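Local atomic coordinates of CocE/NonD family hydrolase (Staphylococcus aureus subsp. aureus COL, PDB entry 3III), a protein that probably hydrolyses ester or amide bonds, as a CocE/NonD family hydrolase with an alpha/beta-hydrolase domain and a C-terminal beta-sheet domain. Residues A[19-25]-A[38-43]; A[54-60]-A[119-125]; A[335-339]-A[499-504]. All coordinates share one frame. Residue numbers count along the deposited sequence, not the author numbering.

In the fold
Contacts 1 and 2 lie side by side in the mixed sheet of the hydrolase domain: strands 36-47 and 53-60 are neighbours, and E41 of contact 1 forms a salt bridge with R60 of contact 2. Contact 1 is a hairpin at the sheet's edge, partly exposed and rich in polar side chains; contact 2 is buried, its pairing flanked by valine, leucine and isoleucine. Contact 3, about 39 Å from contact 2 between centres, is buried too, but differs in chemistry. Near the other end of the same sheet, strand 333-338 meets strand 490-503 of another sheet at a single bridge, where an arginine does much of the bonding.

Contact 1. Residues A[19-25]-A[38-43]; sequences VKAGINH and MIMEKD
Strands 22-25 and 38-42 run antiparallel, their axes 4.5 Å apart at an angle of 155°. M38, a selenomethionine, comes first in 38-43, on a strand already under way; its carbonyl O takes a weak hydrogen bond (3.3 Å) from a water that also lies 2.5 Å from H25 ND1. I39 is paired with H25 at a non-hydrogen-bonded position, CA to CA 4.6 Å. Its CG1 sits over the imidazole face, 4.0 Å from the centroid, a CH-pi contact, and its CG2 meets I23 CG2 at 4.0 Å. At M40, also selenomethionine, the pair with N24 is hydrogen-bonded: N24 N to M40 O is 2.7 Å and M40 N to N24 O 2.8 Å. N24, with chi1 m, also directs ND2 to M40 O (3.2 Å) and K20 O (2.8 Å), tying loop to strand. M40 SE packs on V19 CG1 at 3.8 Å. E41 faces I23, on the same side as H25 and I39, with CA atoms 4.2 Å apart; I23 CG1 lies 3.9 Å from E41 CG, and the carboxylate binds R60. K42 closes the ladder opposite G22, with N to G22 O and O to G22 N both 2.8 Å. Its all-t side chain stretches along V19, where NZ donates a hydrogen bond to V19 O (3.1 Å). At G22's phi 107° and psi -165° a CB would be jammed against the carbonyl O of A21, so glycine is called for. At D43 the chain turns a corner, and OD1 binds K78 and K130. These are paired strands of a beta hairpin, its first strand 22-30 forming the edge of the mixed hydrolase sheet.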
ATOM      1  N   VAL A  19      -1.441  33.034  -3.560  1.00 14.52           N
ATOM      2  CA  VAL A  19      -0.275  33.176  -2.702  1.00 13.13           C
ATOM      3  C   VAL A  19       1.013  33.290  -3.558  1.00 13.02           C
ATOM      4  O   VAL A  19       1.202  32.579  -4.544  1.00 13.06           O
ATOM      5  CB  VAL A  19      -0.209  31.998  -1.731  1.00 13.30           C
ATOM      6  CG1 VAL A  19       0.985  32.094  -0.836  1.00 11.49           C
ATOM      7  CG2 VAL A  19      -1.489  31.960  -0.872  1.00 12.24           C
ATOM      8  N   LYS A  20       1.911  34.171  -3.166  1.00 11.81           N
ATOM      9  CA  LYS A  20       3.134  34.388  -3.931  1.00 11.11           C
ATOM     10  C   LYS A  20       4.329  33.914  -3.119  1.00  9.60           C
ATOM     11  O   LYS A  20       4.196  33.625  -1.940  1.00  9.32           O
ATOM     12  CB  LYS A  20       3.225  35.864  -4.333  1.00 11.77           C
ATOM     13  CG  LYS A  20       2.118  36.309  -5.379  1.00 13.59           C
ATOM     14  CD  LYS A  20       2.254  35.573  -6.760  1.00 17.17           C
ATOM     15  CE  LYS A  20       0.955  35.620  -7.646  1.00 19.96           C
ATOM     16  NZ  LYS A  20       1.119  35.120  -9.095  1.00 22.86           N
ATOM     17  N   ALA A  21       5.493  33.829  -3.763  1.00  8.14           N
ATOM     18  CA  ALA A  21       6.718  33.353  -3.115  1.00  6.42           C
ATOM     19  C   ALA A  21       7.032  34.217  -1.920  1.00  5.67           C
ATOM     20  O   ALA A  21       6.733  35.390  -1.916  1.00  3.04           O
ATOM     21  CB  ALA A  21       7.868  33.337  -4.065  1.00  5.89           C
ATOM     22  N   GLY A  22       7.621  33.609  -0.895  1.00  5.11           N
ATOM     23  CA  GLY A  22       8.024  34.347   0.292  1.00  5.12           C
ATOM     24  C   GLY A  22       7.130  34.065   1.476  1.00  4.60           C
ATOM     25  O   GLY A  22       6.371  33.082   1.506  1.00  3.48           O
ATOM     26  N   ILE A  23       7.254  34.928   2.483  1.00  4.93           N
ATOM     27  CA  ILE A  23       6.510  34.774   3.733  1.00  5.54           C
ATOM     28  C   ILE A  23       5.151  35.416   3.588  1.00  5.36           C
ATOM     29  O   ILE A  23       5.066  36.570   3.247  1.00  5.94           O
ATOM     30  CB  ILE A  23       7.231  35.449   4.886  1.00  6.16           C
ATOM     31  CG1 ILE A  23       8.607  34.795   5.128  1.00  7.72           C
ATOM     32  CG2 ILE A  23       6.364  35.383   6.131  1.00  6.01           C
ATOM     33  CD1 ILE A  23       9.610  35.739   5.926  1.00  8.19           C
ATOM     34  N   ASN A  24       4.098  34.661   3.838  1.00  4.67           N
ATOM     35  CA  ASN A  24       2.730  35.113   3.697  1.00  6.37           C
ATOM     36  C   ASN A  24       1.969  34.880   5.002  1.00  6.39           C
ATOM     37  O   ASN A  24       2.173  33.855   5.673  1.00  6.51           O
ATOM     38  CB  ASN A  24       2.025  34.302   2.602  1.00  6.52           C
ATOM     39  CG  ASN A  24       2.678  34.471   1.257  1.00  9.48           C
ATOM     40  OD1 ASN A  24       2.460  35.491   0.622  1.00  8.00           O
ATOM     41  ND2 ASN A  24       3.456  33.471   0.801  1.00  4.27           N
ATOM     42  N   HIS A  25       1.107  35.828   5.354  1.00  6.60           N
ATOM     43  CA  HIS A  25       0.114  35.576   6.383  1.00  7.44           C
ATOM     44  C   HIS A  25      -1.139  35.170   5.696  1.00  7.08           C
ATOM     45  O   HIS A  25      -1.656  35.919   4.879  1.00  8.60           O
ATOM     46  CB  HIS A  25      -0.095  36.797   7.222  1.00  7.83           C
ATOM     47  CG  HIS A  25       1.099  37.141   8.035  1.00  9.03           C
ATOM     48  ND1 HIS A  25       1.244  36.750   9.347  1.00 11.78           N
ATOM     49  CD2 HIS A  25       2.225  37.828   7.716  1.00  8.98           C
ATOM     50  CE1 HIS A  25       2.402  37.194   9.813  1.00  9.10           C
ATOM     51  NE2 HIS A  25       3.014  37.853   8.845  1.00 11.55           N
HETATM   52  N   MSE A  38      -2.290  31.669   9.995  1.00  6.33           N
HETATM   53  CA  MSE A  38      -1.005  31.129  10.138  1.00  7.10           C
HETATM   54  C   MSE A  38      -0.134  31.801   9.108  1.00  7.25           C
HETATM   55  O   MSE A  38      -0.631  32.577   8.275  1.00  7.71           O
HETATM   56  CB  MSE A  38      -1.029  29.614   9.930  1.00  6.73           C
HETATM   57  CG  MSE A  38      -1.369  29.172   8.529  1.00  8.85           C
HETATM   58 SE   MSE A  38      -1.568  27.177   8.543  1.00 18.93          SE
HETATM   59  CE  MSE A  38      -3.296  27.023   9.625  1.00  8.45           C
ATOM     60  N   ILE A  39       1.149  31.466   9.164  1.00  6.23           N
ATOM     61  CA  ILE A  39       2.129  31.853   8.174  1.00  6.90           C
ATOM     62  C   ILE A  39       2.361  30.725   7.182  1.00  7.38           C
ATOM     63  O   ILE A  39       2.457  29.562   7.549  1.00  7.71           O
ATOM     64  CB  ILE A  39       3.446  32.245   8.847  1.00  8.00           C
ATOM     65  CG1 ILE A  39       3.293  33.604   9.531  1.00  8.45           C
ATOM     66  CG2 ILE A  39       4.598  32.221   7.846  1.00  9.02           C
ATOM     67  CD1 ILE A  39       4.501  33.997  10.417  1.00 12.17           C
HETATM   68  N   MSE A  40       2.397  31.060   5.897  1.00  7.70           N
HETATM   69  CA  MSE A  40       2.903  30.165   4.876  1.00  7.28           C
HETATM   70  C   MSE A  40       4.089  30.832   4.153  1.00  7.99           C
HETATM   71  O   MSE A  40       3.958  31.944   3.562  1.00  9.48           O
HETATM   72  CB  MSE A  40       1.794  29.812   3.883  1.00  7.24           C
HETATM   73  CG  MSE A  40       2.262  28.825   2.806  1.00 10.14           C
HETATM   74 SE   MSE A  40       1.067  28.887   1.254  1.00 18.57          SE
HETATM   75  CE  MSE A  40       1.873  27.397   0.227  1.00  9.10           C
ATOM     76  N   GLU A  41       5.239  30.181   4.224  1.00  7.84           N
ATOM     77  CA  GLU A  41       6.406  30.564   3.439  1.00  8.37           C
ATOM     78  C   GLU A  41       6.356  29.704   2.212  1.00  7.55           C
ATOM     79  O   GLU A  41       6.345  28.469   2.295  1.00  7.71           O
ATOM     80  CB  GLU A  41       7.726  30.328   4.212  1.00  9.39           C
ATOM     81  CG  GLU A  41       7.755  31.001   5.547  1.00 12.31           C
ATOM     82  CD  GLU A  41       9.144  31.010   6.243  1.00 16.03           C
ATOM     83  OE1 GLU A  41      10.194  30.855   5.565  1.00 17.61           O
ATOM     84  OE2 GLU A  41       9.140  31.214   7.478  1.00 13.68           O
ATOM     85  N   LYS A  42       6.210  30.346   1.068  1.00  6.86           N
ATOM     86  CA  LYS A  42       6.082  29.638  -0.171  1.00  7.08           C
ATOM     87  C   LYS A  42       7.373  29.720  -0.988  1.00  7.74           C
ATOM     88  O   LYS A  42       7.976  30.813  -1.147  1.00  6.66           O
ATOM     89  CB  LYS A  42       4.919  30.210  -0.965  1.00  6.83           C
ATOM     90  CG  LYS A  42       4.667  29.504  -2.258  1.00  6.45           C
ATOM     91  CD  LYS A  42       3.447  30.024  -2.972  1.00  8.66           C
ATOM     92  CE  LYS A  42       3.364  29.322  -4.319  1.00 11.07           C
ATOM     93  NZ  LYS A  42       2.143  29.690  -5.023  1.00 14.64           N
ATOM     94  N   ASP A  43       7.748  28.579  -1.554  1.00  8.20           N
ATOM     95  CA  ASP A  43       8.936  28.484  -2.403  1.00  9.67           C
ATOM     96  C   ASP A  43      10.264  28.721  -1.723  1.00 10.43           C
ATOM     97  O   ASP A  43      11.189  29.132  -2.396  1.00 10.93           O
ATOM     98  CB  ASP A  43       8.875  29.417  -3.619  1.00  9.60           C
ATOM     99  CG  ASP A  43       7.888  28.951  -4.670  1.00 11.53           C
ATOM    100  OD1 ASP A  43       7.544  27.733  -4.724  1.00  8.18           O
ATOM    101  OD2 ASP A  43       7.482  29.811  -5.490  1.00 15.95           O
TER
HETATM  102  O   HOH W   1      -0.738  35.339  10.067  1.00 20.37           O

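Contact 2. Residues A[54-60]-A[119-125]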
ATOM      1  N   LEU A  54      16.048  22.046  -3.728  1.00  7.53           N
ATOM      2  CA  LEU A  54      14.706  21.491  -3.601  1.00  7.27           C
ATOM      3  C   LEU A  54      13.800  22.588  -3.067  1.00  6.94           C
ATOM      4  O   LEU A  54      14.222  23.396  -2.191  1.00  6.54           O
ATOM      5  CB  LEU A  54      14.668  20.300  -2.641  1.00  7.43           C
ATOM      6  CG  LEU A  54      14.749  18.921  -3.277  1.00 10.69           C
ATOM      7  CD1 LEU A  54      15.878  18.798  -4.278  1.00  8.81           C
ATOM      8  CD2 LEU A  54      14.770  17.845  -2.211  1.00 10.78           C
ATOM      9  N   TYR A  55      12.590  22.621  -3.588  1.00  5.39           N
ATOM     10  CA  TYR A  55      11.599  23.630  -3.252  1.00  6.17           C
ATOM     11  C   TYR A  55      10.582  23.136  -2.262  1.00  6.56           C
ATOM     12  O   TYR A  55      10.092  22.019  -2.357  1.00  8.13           O
ATOM     13  CB  TYR A  55      10.925  24.198  -4.513  1.00  6.41           C
ATOM     14  CG  TYR A  55      11.946  24.937  -5.360  1.00  5.11           C
ATOM     15  CD1 TYR A  55      12.047  26.323  -5.318  1.00  6.92           C
ATOM     16  CD2 TYR A  55      12.818  24.232  -6.177  1.00  6.86           C
ATOM     17  CE1 TYR A  55      13.033  26.990  -6.068  1.00  8.92           C
ATOM     18  CE2 TYR A  55      13.787  24.868  -6.887  1.00 10.11           C
ATOM     19  CZ  TYR A  55      13.889  26.241  -6.837  1.00 10.00           C
ATOM     20  OH  TYR A  55      14.820  26.853  -7.607  1.00 13.02           O
ATOM     21  N   ILE A  56      10.256  23.987  -1.306  1.00  6.12           N
ATOM     22  CA  ILE A  56       9.306  23.611  -0.210  1.00  6.27           C
ATOM     23  C   ILE A  56       8.320  24.723   0.108  1.00  6.55           C
ATOM     24  O   ILE A  56       8.519  25.892  -0.259  1.00  6.96           O
ATOM     25  CB  ILE A  56      10.067  23.277   1.130  1.00  5.43           C
ATOM     26  CG1 ILE A  56      10.769  24.519   1.695  1.00  6.87           C
ATOM     27  CG2 ILE A  56      11.147  22.249   0.868  1.00  6.39           C
ATOM     28  CD1 ILE A  56      11.556  24.284   3.079  1.00  5.41           C
ATOM     29  N   ASN A  57       7.268  24.351   0.835  1.00  7.33           N
ATOM     30  CA  ASN A  57       6.434  25.294   1.556  1.00  7.63           C
ATOM     31  C   ASN A  57       6.503  24.977   3.038  1.00  7.71           C
ATOM     32  O   ASN A  57       6.570  23.817   3.429  1.00  8.50           O
ATOM     33  CB  ASN A  57       4.977  25.146   1.130  1.00  8.19           C
ATOM     34  CG  ASN A  57       4.762  25.427  -0.339  1.00  8.88           C
ATOM     35  OD1 ASN A  57       5.413  26.298  -0.922  1.00  4.90           O
ATOM     36  ND2 ASN A  57       3.782  24.756  -0.920  1.00  4.61           N
ATOM     37  N   ILE A  58       6.438  26.013   3.858  1.00  6.77           N
ATOM     38  CA  ILE A  58       6.409  25.875   5.298  1.00  6.96           C
ATOM     39  C   ILE A  58       5.153  26.559   5.858  1.00  7.17           C
ATOM     40  O   ILE A  58       4.957  27.748   5.668  1.00  8.42           O
ATOM     41  CB  ILE A  58       7.613  26.591   5.963  1.00  5.68           C
ATOM     42  CG1 ILE A  58       8.971  26.086   5.440  1.00  7.44           C
ATOM     43  CG2 ILE A  58       7.535  26.486   7.516  1.00  2.52           C
ATOM     44  CD1 ILE A  58      10.193  27.045   5.787  1.00  6.32           C
ATOM     45  N   PHE A  59       4.312  25.806   6.557  1.00  6.09           N
ATOM     46  CA  PHE A  59       3.165  26.376   7.246  1.00  5.76           C
ATOM     47  C   PHE A  59       3.471  26.334   8.723  1.00  6.26           C
ATOM     48  O   PHE A  59       3.814  25.249   9.258  1.00  7.54           O
ATOM     49  CB  PHE A  59       1.950  25.494   7.001  1.00  6.94           C
ATOM     50  CG  PHE A  59       1.482  25.458   5.552  1.00  5.24           C
ATOM     51  CD1 PHE A  59       0.509  26.310   5.128  1.00  6.13           C
ATOM     52  CD2 PHE A  59       2.057  24.569   4.631  1.00  6.44           C
ATOM     53  CE1 PHE A  59       0.079  26.280   3.793  1.00  8.08           C
ATOM     54  CE2 PHE A  59       1.646  24.504   3.326  1.00  5.27           C
ATOM     55  CZ  PHE A  59       0.649  25.354   2.895  1.00  5.68           C
ATOM     56  N   ARG A  60       3.358  27.480   9.375  1.00  6.00           N
ATOM     57  CA  ARG A  60       3.698  27.583  10.774  1.00  6.55           C
ATOM     58  C   ARG A  60       2.860  28.587  11.531  1.00  5.86           C
ATOM     59  O   ARG A  60       2.294  29.495  10.939  1.00  6.46           O
ATOM     60  CB  ARG A  60       5.186  27.858  10.930  1.00  5.86           C
ATOM     61  CG  ARG A  60       5.698  29.072  10.201  1.00  7.42           C
ATOM     62  CD  ARG A  60       7.228  29.200  10.329  1.00  9.57           C
ATOM     63  NE  ARG A  60       7.677  30.490   9.786  1.00  8.56           N
ATOM     64  CZ  ARG A  60       7.636  31.639  10.457  1.00 10.31           C
ATOM     65  NH1 ARG A  60       7.196  31.697  11.696  1.00 10.66           N
ATOM     66  NH2 ARG A  60       8.015  32.760   9.867  1.00 13.00           N
ATOM     67  N   VAL A 119       4.411  22.650  13.139  1.00  7.28           N
ATOM     68  CA  VAL A 119       4.793  23.194  11.845  1.00  7.76           C
ATOM     69  C   VAL A 119       4.544  22.083  10.791  1.00  8.54           C
ATOM     70  O   VAL A 119       4.708  20.922  11.088  1.00  9.58           O
ATOM     71  CB  VAL A 119       6.268  23.690  11.836  1.00  8.23           C
ATOM     72  CG1 VAL A 119       6.808  23.893  10.390  1.00  7.45           C
ATOM     73  CG2 VAL A 119       6.416  24.965  12.674  1.00  5.72           C
ATOM     74  N   VAL A 120       4.064  22.448   9.586  1.00  8.97           N
ATOM     75  CA  VAL A 120       3.991  21.525   8.459  1.00  8.16           C
ATOM     76  C   VAL A 120       4.936  21.966   7.330  1.00  9.44           C
ATOM     77  O   VAL A 120       4.866  23.120   6.860  1.00  9.11           O
ATOM     78  CB  VAL A 120       2.539  21.306   7.940  1.00  8.49           C
ATOM     79  CG1 VAL A 120       2.539  20.398   6.691  1.00  6.73           C
ATOM     80  CG2 VAL A 120       1.594  20.682   9.058  1.00  6.40           C
ATOM     81  N   VAL A 121       5.818  21.051   6.891  1.00  9.25           N
ATOM     82  CA  VAL A 121       6.731  21.358   5.765  1.00  8.14           C
ATOM     83  C   VAL A 121       6.353  20.449   4.645  1.00  8.41           C
ATOM     84  O   VAL A 121       6.203  19.233   4.839  1.00  9.26           O
ATOM     85  CB  VAL A 121       8.230  21.148   6.093  1.00  9.01           C
ATOM     86  CG1 VAL A 121       9.083  21.386   4.840  1.00  6.67           C
ATOM     87  CG2 VAL A 121       8.691  22.005   7.313  1.00  6.95           C
ATOM     88  N   LYS A 122       6.147  21.030   3.463  1.00  7.43           N
ATOM     89  CA  LYS A 122       5.754  20.256   2.264  1.00  8.95           C
ATOM     90  C   LYS A 122       6.905  20.328   1.299  1.00  8.40           C
ATOM     91  O   LYS A 122       7.303  21.416   0.893  1.00  8.86           O
ATOM     92  CB  LYS A 122       4.483  20.838   1.618  1.00  9.24           C
ATOM     93  CG  LYS A 122       4.021  20.070   0.401  1.00  8.86           C
ATOM     94  CD  LYS A 122       3.314  18.739   0.811  1.00  8.50           C
ATOM     95  CE  LYS A 122       3.544  17.698  -0.280  1.00 11.24           C
ATOM     96  NZ  LYS A 122       3.119  16.362   0.021  1.00  9.03           N
ATOM     97  N   VAL A 123       7.445  19.172   0.940  1.00  8.78           N
ATOM     98  CA  VAL A 123       8.679  19.064   0.180  1.00  8.39           C
ATOM     99  C   VAL A 123       8.374  18.598  -1.239  1.00  8.83           C
ATOM    100  O   VAL A 123       7.688  17.587  -1.442  1.00  8.29           O
ATOM    101  CB  VAL A 123       9.677  18.063   0.821  1.00  9.47           C
ATOM    102  CG1 VAL A 123      10.963  17.992  -0.019  1.00  8.58           C
ATOM    103  CG2 VAL A 123       9.939  18.480   2.259  1.00  9.42           C
ATOM    104  N   ALA A 124       8.877  19.376  -2.202  1.00  7.43           N
ATOM    105  CA  ALA A 124       8.998  18.943  -3.577  1.00  7.22           C
ATOM    106  C   ALA A 124      10.364  18.286  -3.760  1.00  7.11           C
ATOM    107  O   ALA A 124      11.391  18.946  -3.696  1.00  7.86           O
ATOM    108  CB  ALA A 124       8.816  20.121  -4.531  1.00  6.21           C
ATOM    109  N   LEU A 125      10.379  16.964  -3.989  1.00  8.20           N
ATOM    110  CA  LEU A 125      11.636  16.233  -4.138  1.00  9.15           C
ATOM    111  C   LEU A 125      12.254  16.561  -5.491  1.00  8.91           C
ATOM    112  O   LEU A 125      11.619  17.199  -6.373  1.00  9.40           O
ATOM    113  CB  LEU A 125      11.464  14.716  -3.913  1.00  8.73           C
ATOM    114  CG  LEU A 125      11.117  14.380  -2.448  1.00  8.63           C
ATOM    115  CD1 LEU A 125      10.461  12.957  -2.294  1.00  8.91           C
ATOM    116  CD2 LEU A 125      12.336  14.533  -1.591  1.00  6.64           C
TER
HETATM  117  O   HOH W   2      11.938  20.755  -5.816  1.00  5.12           O
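The apolar heart lies on the face carrying I56, I58, V121 and V123. I56 reaches V121 through CD1 to CG1 (4.2 Å) and V123 through CG2 to CG2 (4.2 Å), while I58 CG2 meets V119 CG1 at 3.9 Å. Branched aliphatics suit this side: W152 and V149 of helix 140-154 press on I56 and V123. L54 extends the patch, its CD2 4.2 Å from L125 CD2. Beneath, the strands run antiparallel at 165°, with N57 N to K122 O at 2.9 Å and K122 N to N57 O at 2.8 Å; F59 N to V120 O and V120 N to F59 O are both 2.8 Å. In the alpha/beta-hydrolase sheet strand 53-60 is antiparallel to both its neighbours, 36-47 and 119-124, ahead of the parallel strands that begin with 119-124 and 67-74. On the other face N57 binds K78 and D79, and K122 NZ forms a salt bridge with D74. At the ladder's end a water accepts from Y55 N (3.0 Å) and donates to A124 O (2.8 Å).

Contact 3. Residues A[335-339]-A[499-504]; sequences YEVRD and SGTLFK
Both segments are extended up to the corner at D339, and strands 335-338 and 499-503 meet at one bridge, R338 with T501 (CA to CA 4.5 Å), crossing at 42° (signed -42°) with axes 4.1 Å apart. Two backbone bonds make the bridge, R338 N to G500 O (3.0 Å) and L502 N to R338 O (2.9 Å). The G500 carbonyl is used twice, since R338 NE also donates to its O (2.9 Å). R338 takes chi1 m, chi2 t and chi3 m, so its side chain leaves its own strand and runs back along 499-503 toward S499, where NH2 reaches T501 OG1 at 2.9 Å; NH2 has a second acceptor in V452 O, and F441 adds a cation-pi contact. Arginine suits this buried spot because its several N-H groups find acceptors here. G500 must be small: an ideal CB would sit 2.9 Å from E336 O, which accepts from W268 NE1; the E336 carboxylate is met by R297 and the G296 N-H. Apolar contact is modest, V337 CG1 to L502 CB 3.9 Å. D339 OD2 and K504 NZ form a long salt bridge of 3.8 Å, but D339 has its stronger partner in K343, and its OD1 meets K431, which also donates to L502 O. Strand 333-338 belongs to the hydrolase sheet and 490-503 to a sheet of the C-terminal domain, so directed polar bonds chiefly hold this seam.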
ATOM      1  N   TYR A 335      -6.841  -4.146  14.055  1.00 10.32           N
ATOM      2  CA  TYR A 335      -7.252  -4.594  12.728  1.00  8.49           C
ATOM      3  C   TYR A 335      -8.735  -4.791  12.588  1.00  9.04           C
ATOM      4  O   TYR A 335      -9.403  -5.213  13.539  1.00  9.31           O
ATOM      5  CB  TYR A 335      -6.516  -5.911  12.364  1.00  8.73           C
ATOM      6  CG  TYR A 335      -6.804  -7.050  13.294  1.00  7.17           C
ATOM      7  CD1 TYR A 335      -7.776  -8.003  12.997  1.00  8.26           C
ATOM      8  CD2 TYR A 335      -6.129  -7.170  14.496  1.00 11.46           C
ATOM      9  CE1 TYR A 335      -8.069  -9.022  13.843  1.00  9.89           C
ATOM     10  CE2 TYR A 335      -6.442  -8.199  15.382  1.00  9.16           C
ATOM     11  CZ  TYR A 335      -7.393  -9.149  15.030  1.00  9.52           C
ATOM     12  OH  TYR A 335      -7.711 -10.171  15.915  1.00  7.13           O
ATOM     13  N   GLU A 336      -9.257  -4.536  11.387  1.00  8.57           N
ATOM     14  CA  GLU A 336     -10.666  -4.848  11.060  1.00  8.75           C
ATOM     15  C   GLU A 336     -10.838  -6.296  10.646  1.00  8.39           C
ATOM     16  O   GLU A 336     -10.109  -6.791   9.786  1.00  7.58           O
ATOM     17  CB  GLU A 336     -11.218  -3.929   9.928  1.00  9.07           C
ATOM     18  CG  GLU A 336     -12.671  -4.185   9.677  1.00  9.67           C
ATOM     19  CD  GLU A 336     -13.324  -3.259   8.696  1.00 12.56           C
ATOM     20  OE1 GLU A 336     -12.635  -2.421   8.061  1.00  9.30           O
ATOM     21  OE2 GLU A 336     -14.548  -3.418   8.582  1.00 11.58           O
ATOM     22  N   VAL A 337     -11.819  -6.969  11.232  1.00  8.67           N
ATOM     23  CA  VAL A 337     -12.310  -8.231  10.695  1.00  7.47           C
ATOM     24  C   VAL A 337     -13.532  -7.898   9.813  1.00  6.58           C
ATOM     25  O   VAL A 337     -14.599  -7.534  10.307  1.00  5.99           O
ATOM     26  CB  VAL A 337     -12.718  -9.184  11.793  1.00  7.45           C
ATOM     27  CG1 VAL A 337     -13.156 -10.551  11.168  1.00  7.26           C
ATOM     28  CG2 VAL A 337     -11.501  -9.442  12.741  1.00  8.61           C
ATOM     29  N   ARG A 338     -13.375  -7.975   8.498  1.00  6.46           N
ATOM     30  CA  ARG A 338     -14.427  -7.513   7.584  1.00  6.91           C
ATOM     31  C   ARG A 338     -15.527  -8.583   7.565  1.00  7.78           C
ATOM     32  O   ARG A 338     -15.223  -9.745   7.440  1.00  6.69           O
ATOM     33  CB  ARG A 338     -13.894  -7.368   6.175  1.00  6.86           C
ATOM     34  CG  ARG A 338     -12.803  -6.358   6.037  1.00  6.65           C
ATOM     35  CD  ARG A 338     -12.187  -6.347   4.645  1.00  7.19           C
ATOM     36  NE  ARG A 338     -11.644  -7.666   4.358  1.00  7.70           N
ATOM     37  CZ  ARG A 338     -11.145  -8.050   3.182  1.00 10.52           C
ATOM     38  NH1 ARG A 338     -11.018  -7.196   2.156  1.00  8.76           N
ATOM     39  NH2 ARG A 338     -10.698  -9.299   3.051  1.00  9.46           N
ATOM     40  N   ASP A 339     -16.787  -8.180   7.607  1.00  6.80           N
ATOM     41  CA  ASP A 339     -17.905  -9.101   7.414  1.00  7.66           C
ATOM     42  C   ASP A 339     -18.599  -8.858   6.037  1.00  8.15           C
ATOM     43  O   ASP A 339     -18.778  -9.815   5.246  1.00  7.16           O
ATOM     44  CB  ASP A 339     -18.932  -8.911   8.518  1.00  8.08           C
ATOM     45  CG  ASP A 339     -20.161  -9.830   8.317  1.00 11.45           C
ATOM     46  OD1 ASP A 339     -20.028 -10.899   7.662  1.00  9.76           O
ATOM     47  OD2 ASP A 339     -21.229  -9.460   8.790  1.00 12.53           O
ATOM     48  N   SER A 499      -5.283 -10.380   4.300  1.00  8.93           N
ATOM     49  CA  SER A 499      -6.699 -10.045   4.354  1.00  9.41           C
ATOM     50  C   SER A 499      -7.272 -10.426   5.738  1.00  7.64           C
ATOM     51  O   SER A 499      -6.726 -11.247   6.417  1.00  6.56           O
ATOM     52  CB  SER A 499      -7.433 -10.771   3.230  1.00  9.57           C
ATOM     53  OG  SER A 499      -7.487 -12.143   3.455  1.00  8.41           O
ATOM     54  N   GLY A 500      -8.334  -9.754   6.145  1.00  8.41           N
ATOM     55  CA  GLY A 500      -9.010 -10.007   7.425  1.00  6.86           C
ATOM     56  C   GLY A 500     -10.492 -10.086   7.231  1.00  6.98           C
ATOM     57  O   GLY A 500     -11.131  -9.074   6.899  1.00  7.36           O
ATOM     58  N   THR A 501     -11.077 -11.251   7.511  1.00  5.85           N
ATOM     59  CA  THR A 501     -12.453 -11.519   7.123  1.00  6.10           C
ATOM     60  C   THR A 501     -13.092 -12.531   8.037  1.00  6.55           C
ATOM     61  O   THR A 501     -12.421 -13.507   8.433  1.00  6.38           O
ATOM     62  CB  THR A 501     -12.474 -12.080   5.653  1.00  6.77           C
ATOM     63  OG1 THR A 501     -11.479 -11.384   4.895  1.00  8.95           O
ATOM     64  CG2 THR A 501     -13.880 -11.939   4.971  1.00  5.41           C
ATOM     65  N   LEU A 502     -14.350 -12.283   8.399  1.00  6.30           N
ATOM     66  CA  LEU A 502     -15.205 -13.236   9.103  1.00  6.90           C
ATOM     67  C   LEU A 502     -15.936 -14.079   8.073  1.00  7.76           C
ATOM     68  O   LEU A 502     -16.514 -13.515   7.092  1.00  8.71           O
ATOM     69  CB  LEU A 502     -16.294 -12.489   9.889  1.00  7.51           C
ATOM     70  CG  LEU A 502     -17.391 -13.249  10.625  1.00  6.84           C
ATOM     71  CD1 LEU A 502     -16.767 -14.188  11.690  1.00  3.59           C
ATOM     72  CD2 LEU A 502     -18.335 -12.162  11.262  1.00  8.87           C
ATOM     73  N   PHE A 503     -15.945 -15.398   8.293  1.00  8.54           N
ATOM     74  CA  PHE A 503     -16.829 -16.294   7.555  1.00  8.76           C
ATOM     75  C   PHE A 503     -17.776 -16.834   8.596  1.00  8.39           C
ATOM     76  O   PHE A 503     -17.350 -17.554   9.502  1.00  8.77           O
ATOM     77  CB  PHE A 503     -16.009 -17.432   6.853  1.00  8.83           C
ATOM     78  CG  PHE A 503     -15.125 -16.947   5.763  1.00  7.28           C
ATOM     79  CD1 PHE A 503     -15.521 -17.044   4.423  1.00 10.32           C
ATOM     80  CD2 PHE A 503     -13.933 -16.306   6.046  1.00  7.43           C
ATOM     81  CE1 PHE A 503     -14.722 -16.569   3.412  1.00  9.16           C
ATOM     82  CE2 PHE A 503     -13.126 -15.806   5.021  1.00  9.57           C
ATOM     83  CZ  PHE A 503     -13.517 -15.923   3.718  1.00 10.68           C
ATOM     84  N   LYS A 504     -19.043 -16.427   8.550  1.00  8.59           N
ATOM     85  CA  LYS A 504     -20.038 -16.907   9.501  1.00  8.81           C
ATOM     86  C   LYS A 504     -20.429 -18.335   9.200  1.00  7.99           C
ATOM     87  O   LYS A 504     -20.285 -18.792   8.095  1.00  7.28           O
ATOM     88  CB  LYS A 504     -21.303 -16.039   9.484  1.00  9.78           C
ATOM     89  CG  LYS A 504     -21.096 -14.535   9.851  1.00 11.05           C
ATOM     90  CD  LYS A 504     -22.441 -13.787   9.596  1.00 14.60           C
ATOM     91  CE  LYS A 504     -22.499 -12.435  10.277  1.00 18.62           C
ATOM     92  NZ  LYS A 504     -23.899 -11.855  10.148  1.00 19.90           N
TER